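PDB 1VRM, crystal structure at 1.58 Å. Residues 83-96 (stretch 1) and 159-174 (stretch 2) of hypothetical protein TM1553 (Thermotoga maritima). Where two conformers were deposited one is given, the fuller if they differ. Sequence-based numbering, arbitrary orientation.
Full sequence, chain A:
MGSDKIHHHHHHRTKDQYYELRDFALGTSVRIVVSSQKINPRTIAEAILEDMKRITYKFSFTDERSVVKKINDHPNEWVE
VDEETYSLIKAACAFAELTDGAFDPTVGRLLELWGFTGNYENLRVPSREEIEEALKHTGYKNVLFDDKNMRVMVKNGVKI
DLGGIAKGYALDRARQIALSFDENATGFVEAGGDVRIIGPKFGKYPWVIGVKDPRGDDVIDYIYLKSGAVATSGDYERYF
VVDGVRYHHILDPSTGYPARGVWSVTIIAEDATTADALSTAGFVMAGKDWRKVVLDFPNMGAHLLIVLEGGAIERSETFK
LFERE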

# COMPACT_ATOMS: atom_id res chain seq x y z
N GLU A 83 5.63 -5.63 19.51
CA GLU A 83 6.66 -5.90 18.52
C GLU A 83 6.16 -5.78 17.11
O GLU A 83 6.86 -5.29 16.25
CB GLU A 83 7.24 -7.31 18.76
CG GLU A 83 8.44 -7.64 17.90
N GLU A 84 4.94 -6.24 16.86
CA GLU A 84 4.38 -6.14 15.50
C GLU A 84 4.30 -4.67 15.05
O GLU A 84 4.70 -4.28 13.94
CB GLU A 84 3.01 -6.80 15.42
CG GLU A 84 2.45 -6.77 13.98
CD GLU A 84 1.02 -7.29 13.83
OE1 GLU A 84 0.21 -7.10 14.78
OE2 GLU A 84 0.74 -7.85 12.73
N THR A 85 3.71 -3.89 15.91
CA THR A 85 3.52 -2.49 15.62
C THR A 85 4.90 -1.81 15.43
O THR A 85 5.12 -1.02 14.48
CB THR A 85 2.84 -1.85 16.79
OG1 THR A 85 1.55 -2.44 16.92
CG2 THR A 85 2.67 -0.37 16.59
N TYR A 86 5.80 -2.10 16.35
CA TYR A 86 7.13 -1.49 16.31
C TYR A 86 7.84 -1.78 14.99
O TYR A 86 8.35 -0.88 14.30
CB TYR A 86 7.95 -1.96 17.50
CG TYR A 86 9.14 -1.11 17.79
CD1 TYR A 86 8.99 0.10 18.46
CD2 TYR A 86 10.42 -1.52 17.48
CE1 TYR A 86 10.08 0.93 18.76
CE2 TYR A 86 11.52 -0.70 17.78
CZ TYR A 86 11.34 0.50 18.44
OH TYR A 86 12.41 1.34 18.78
N SER A 87 7.79 -3.05 14.59
CA SER A 87 8.47 -3.48 13.40
C SER A 87 7.82 -2.86 12.14
O SER A 87 8.51 -2.42 11.22
CB SER A 87 8.43 -5.00 13.30
OG SER A 87 7.14 -5.44 12.95
N LEU A 88 6.50 -2.77 12.11
CA LEU A 88 5.85 -2.17 10.93
C LEU A 88 6.12 -0.68 10.79
O LEU A 88 6.40 -0.19 9.71
CB LEU A 88 4.33 -2.45 10.95
CG LEU A 88 3.54 -1.93 9.77
CD1 LEU A 88 4.08 -2.42 8.44
CD2 LEU A 88 2.11 -2.40 10.00
N ILE A 89 6.03 0.03 11.89
CA ILE A 89 6.37 1.46 11.85
C ILE A 89 7.82 1.68 11.45
O ILE A 89 8.10 2.50 10.57
CB ILE A 89 5.99 2.16 13.17
CG1 ILE A 89 4.47 2.05 13.33
CG2 ILE A 89 6.43 3.61 13.22
CD1 ILE A 89 3.92 2.60 14.65
N LYS A 90 8.73 0.90 12.03
CA LYS A 90 10.17 0.97 11.62
C LYS A 90 10.33 0.73 10.13
O LYS A 90 11.05 1.46 9.44
CB LYS A 90 11.01 -0.07 12.38
CG LYS A 90 12.39 0.44 12.78
CD LYS A 90 12.34 1.22 14.07
CE LYS A 90 13.66 1.18 14.83
NZ LYS A 90 13.93 -0.10 15.56
N ALA A 91 9.64 -0.29 9.62
CA ALA A 91 9.72 -0.60 8.19
C ALA A 91 9.19 0.54 7.32
O ALA A 91 9.77 0.90 6.32
CB ALA A 91 9.03 -1.88 7.89
N ALA A 92 8.07 1.14 7.74
CA ALA A 92 7.49 2.23 6.99
C ALA A 92 8.45 3.41 6.98
O ALA A 92 8.67 4.05 5.96
CB ALA A 92 6.13 2.62 7.60
N CYS A 93 9.03 3.70 8.13
CA CYS A 93 10.04 4.77 8.16
C CYS A 93 11.29 4.40 7.33
O CYS A 93 11.85 5.27 6.69
CB CYS A 93 10.41 5.15 9.60
SG CYS A 93 8.99 5.93 10.44
N ALA A 94 11.66 3.13 7.26
CA ALA A 94 12.79 2.72 6.43
C ALA A 94 12.49 2.89 4.94
O ALA A 94 13.38 3.31 4.17
CB ALA A 94 13.16 1.32 6.74
N PHE A 95 11.25 2.67 4.53
CA PHE A 95 10.87 3.01 3.14
C PHE A 95 10.87 4.50 2.86
O PHE A 95 11.16 4.92 1.76
CB PHE A 95 9.53 2.40 2.74
CG PHE A 95 9.59 0.92 2.39
CD1 PHE A 95 10.14 0.51 1.19
CD2 PHE A 95 9.08 -0.03 3.26
CE1 PHE A 95 10.17 -0.87 0.87
CE2 PHE A 95 9.11 -1.37 2.94
CZ PHE A 95 9.69 -1.79 1.76
N ALA A 96 10.47 5.30 3.85
CA ALA A 96 10.50 6.75 3.71
C ALA A 96 11.96 7.22 3.51
O ALA A 96 12.24 7.99 2.60
CB ALA A 96 9.87 7.42 4.88
N LYS A 159 1.23 12.80 12.59
CA LYS A 159 0.39 11.65 12.74
C LYS A 159 0.77 10.62 11.67
O LYS A 159 0.99 10.96 10.51
CB LYS A 159 -1.07 11.98 12.63
CG LYS A 159 -1.58 12.86 13.82
CD LYS A 159 -3.07 12.97 13.79
CE LYS A 159 -3.70 13.49 15.09
NZ LYS A 159 -5.24 13.50 15.08
N ILE A 160 0.81 9.37 12.08
CA ILE A 160 1.20 8.23 11.23
C ILE A 160 -0.06 7.73 10.53
O ILE A 160 -1.12 7.57 11.15
CB ILE A 160 1.78 7.11 12.11
CG1 ILE A 160 3.11 7.58 12.75
CG2 ILE A 160 1.88 5.83 11.35
CD1 ILE A 160 3.63 6.71 13.87
N ASP A 161 0.05 7.45 9.24
CA ASP A 161 -1.00 6.75 8.50
C ASP A 161 -0.29 5.67 7.68
O ASP A 161 0.65 5.97 6.94
CB ASP A 161 -1.80 7.64 7.54
CG ASP A 161 -2.90 6.82 6.82
OD1 ASP A 161 -4.02 6.64 7.37
OD2 ASP A 161 -2.62 6.27 5.73
N LEU A 162 -0.73 4.42 7.86
CA LEU A 162 -0.07 3.24 7.24
C LEU A 162 -0.82 2.74 6.00
O LEU A 162 -0.52 1.64 5.51
CB LEU A 162 0.10 2.11 8.28
CG LEU A 162 1.03 2.43 9.45
CD1 LEU A 162 1.27 1.30 10.41
CD2 LEU A 162 2.41 2.92 8.95
N GLY A 163 -1.72 3.54 5.44
CA GLY A 163 -2.53 3.08 4.35
C GLY A 163 -1.69 2.77 3.10
O GLY A 163 -2.15 2.02 2.22
N GLY A 164 -0.48 3.33 3.00
CA GLY A 164 0.36 3.12 1.83
C GLY A 164 1.18 1.84 1.88
O GLY A 164 1.84 1.50 0.90
N ILE A 165 1.13 1.12 3.01
CA ILE A 165 1.91 -0.09 3.21
C ILE A 165 1.11 -1.25 3.83
O ILE A 165 1.54 -2.41 3.77
CB ILE A 165 3.24 0.25 4.03
CG1 ILE A 165 4.26 -0.86 3.95
CG2 ILE A 165 2.90 0.68 5.47
CD1 ILE A 165 5.60 -0.51 4.58
N ALA A 166 -0.04 -0.94 4.44
CA ALA A 166 -0.74 -1.92 5.25
C ALA A 166 -1.34 -3.06 4.43
O ALA A 166 -1.35 -4.20 4.91
CB ALA A 166 -1.84 -1.23 6.04
N LYS A 167 -1.80 -2.77 3.21
CA LYS A 167 -2.29 -3.85 2.35
C LYS A 167 -1.18 -4.83 2.02
O LYS A 167 -1.36 -6.04 2.12
CB LYS A 167 -2.95 -3.36 1.06
CG LYS A 167 -4.31 -2.67 1.23
CD LYS A 167 -4.97 -2.46 -0.14
CE LYS A 167 -4.28 -1.42 -0.96
NZ LYS A 167 -4.45 -0.07 -0.33
N GLY A 168 0.01 -4.33 1.65
CA GLY A 168 1.13 -5.19 1.36
C GLY A 168 1.52 -6.04 2.54
O GLY A 168 1.83 -7.23 2.43
N TYR A 169 1.59 -5.40 3.70
CA TYR A 169 1.92 -6.11 4.92
C TYR A 169 0.92 -7.26 5.17
O TYR A 169 1.33 -8.40 5.43
CB TYR A 169 1.91 -5.11 6.07
CG TYR A 169 2.09 -5.79 7.40
CD1 TYR A 169 3.28 -6.41 7.71
CD2 TYR A 169 1.07 -5.85 8.33
CE1 TYR A 169 3.47 -7.06 8.91
CE2 TYR A 169 1.26 -6.53 9.56
CZ TYR A 169 2.44 -7.11 9.83
OH TYR A 169 2.68 -7.79 11.03
N ALA A 170 -0.37 -6.93 5.10
CA ALA A 170 -1.45 -7.92 5.31
C ALA A 170 -1.32 -9.04 4.27
O ALA A 170 -1.52 -10.24 4.60
CB ALA A 170 -2.76 -7.28 5.21
N LEU A 171 -1.00 -8.68 3.04
CA LEU A 171 -0.89 -9.69 1.99
C LEU A 171 0.28 -10.63 2.24
O LEU A 171 0.17 -11.82 1.98
CB LEU A 171 -0.77 -9.09 0.60
CG LEU A 171 -2.08 -8.40 0.17
CD1 LEU A 171 -1.83 -7.53 -1.06
CD2 LEU A 171 -3.19 -9.37 -0.10
N ASP A 172 1.40 -10.09 2.65
CA ASP A 172 2.55 -10.92 2.99
C ASP A 172 2.20 -11.85 4.18
O ASP A 172 2.53 -13.02 4.15
CB ASP A 172 3.77 -10.07 3.28
CG ASP A 172 4.35 -9.45 2.02
OD1 ASP A 172 4.10 -10.01 0.90
OD2 ASP A 172 5.03 -8.39 2.14
N ARG A 173 1.54 -11.32 5.21
CA ARG A 173 1.07 -12.15 6.32
C ARG A 173 0.11 -13.24 5.85
O ARG A 173 0.19 -14.39 6.30
CB ARG A 173 0.41 -11.31 7.39
CG ARG A 173 1.49 -10.80 8.33
CD ARG A 173 0.93 -10.24 9.56
NE ARG A 173 0.03 -11.16 10.24
CZ ARG A 173 0.36 -12.03 11.17
NH1 ARG A 173 1.62 -12.10 11.60
NH2 ARG A 173 -0.58 -12.79 11.72
N ALA A 174 -0.78 -12.89 4.96
CA ALA A 174 -1.74 -13.84 4.44
C ALA A 174 -1.05 -15.05 3.82
O ALA A 174 -1.44 -16.19 4.08
CB ALA A 174 -2.69 -13.18 3.48

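Residues 83-96 form one continuous helix that packs against an extended segment, a turn and the start of a second helix, which runs from Ala 166 with Ile 165 at its N-cap position. The two helices run in largely opposed directions, 127° apart, and their axes come no closer than 12.0 Å, so side chains rather than backbones fill the space between them. The contact buries 514 Å² in all, and Leu 88, Tyr 169 and Ile 165 cover the most surface.

Leu 88 (t, p) sits in the middle. Its CD2 lies 3.8 Å from Leu 162 CD1 and 4.0 Å from Tyr 169 CD2, resting over one face of the tyrosine ring in a CH-pi contact; the weakly polarised methyl meets the pi cloud while Leu 88 is buried and covers part of the tyrosine ring.

Tyr 169 thus serves two chemistries. Its ring face takes the leucine, and its hydroxyl, at the far end of the ring, donates a hydrogen bond from OH to Glu 84 OE2 at 2.6 Å, a short distance suited to a carboxylate acceptor. The same oxygen lies 4.2 Å from Arg 173 NE, over the guanidinium face; no N-H points at it, so the attraction is one of charge alone.

At the other end, Ile 165 extends fully (t, t) toward the first helix. Its CD1 reaches Phe 95 CD2 at 3.8 Å and Ala 92 CA at 4.1 Å. The small Ala 92 side chain accompanies a close approach of backbones: its CA is 7.1 Å from Ile 165 CA, against 8.2 Å between Leu 88 CA and Tyr 169 CA. Leu 162 CD2 also touches Ala 92 CB at 4.0 Å, and Ile 89 CD1 meets Ile 160 CD1 at 4.2 Å, extending the apolar layer onto the segment before the turn.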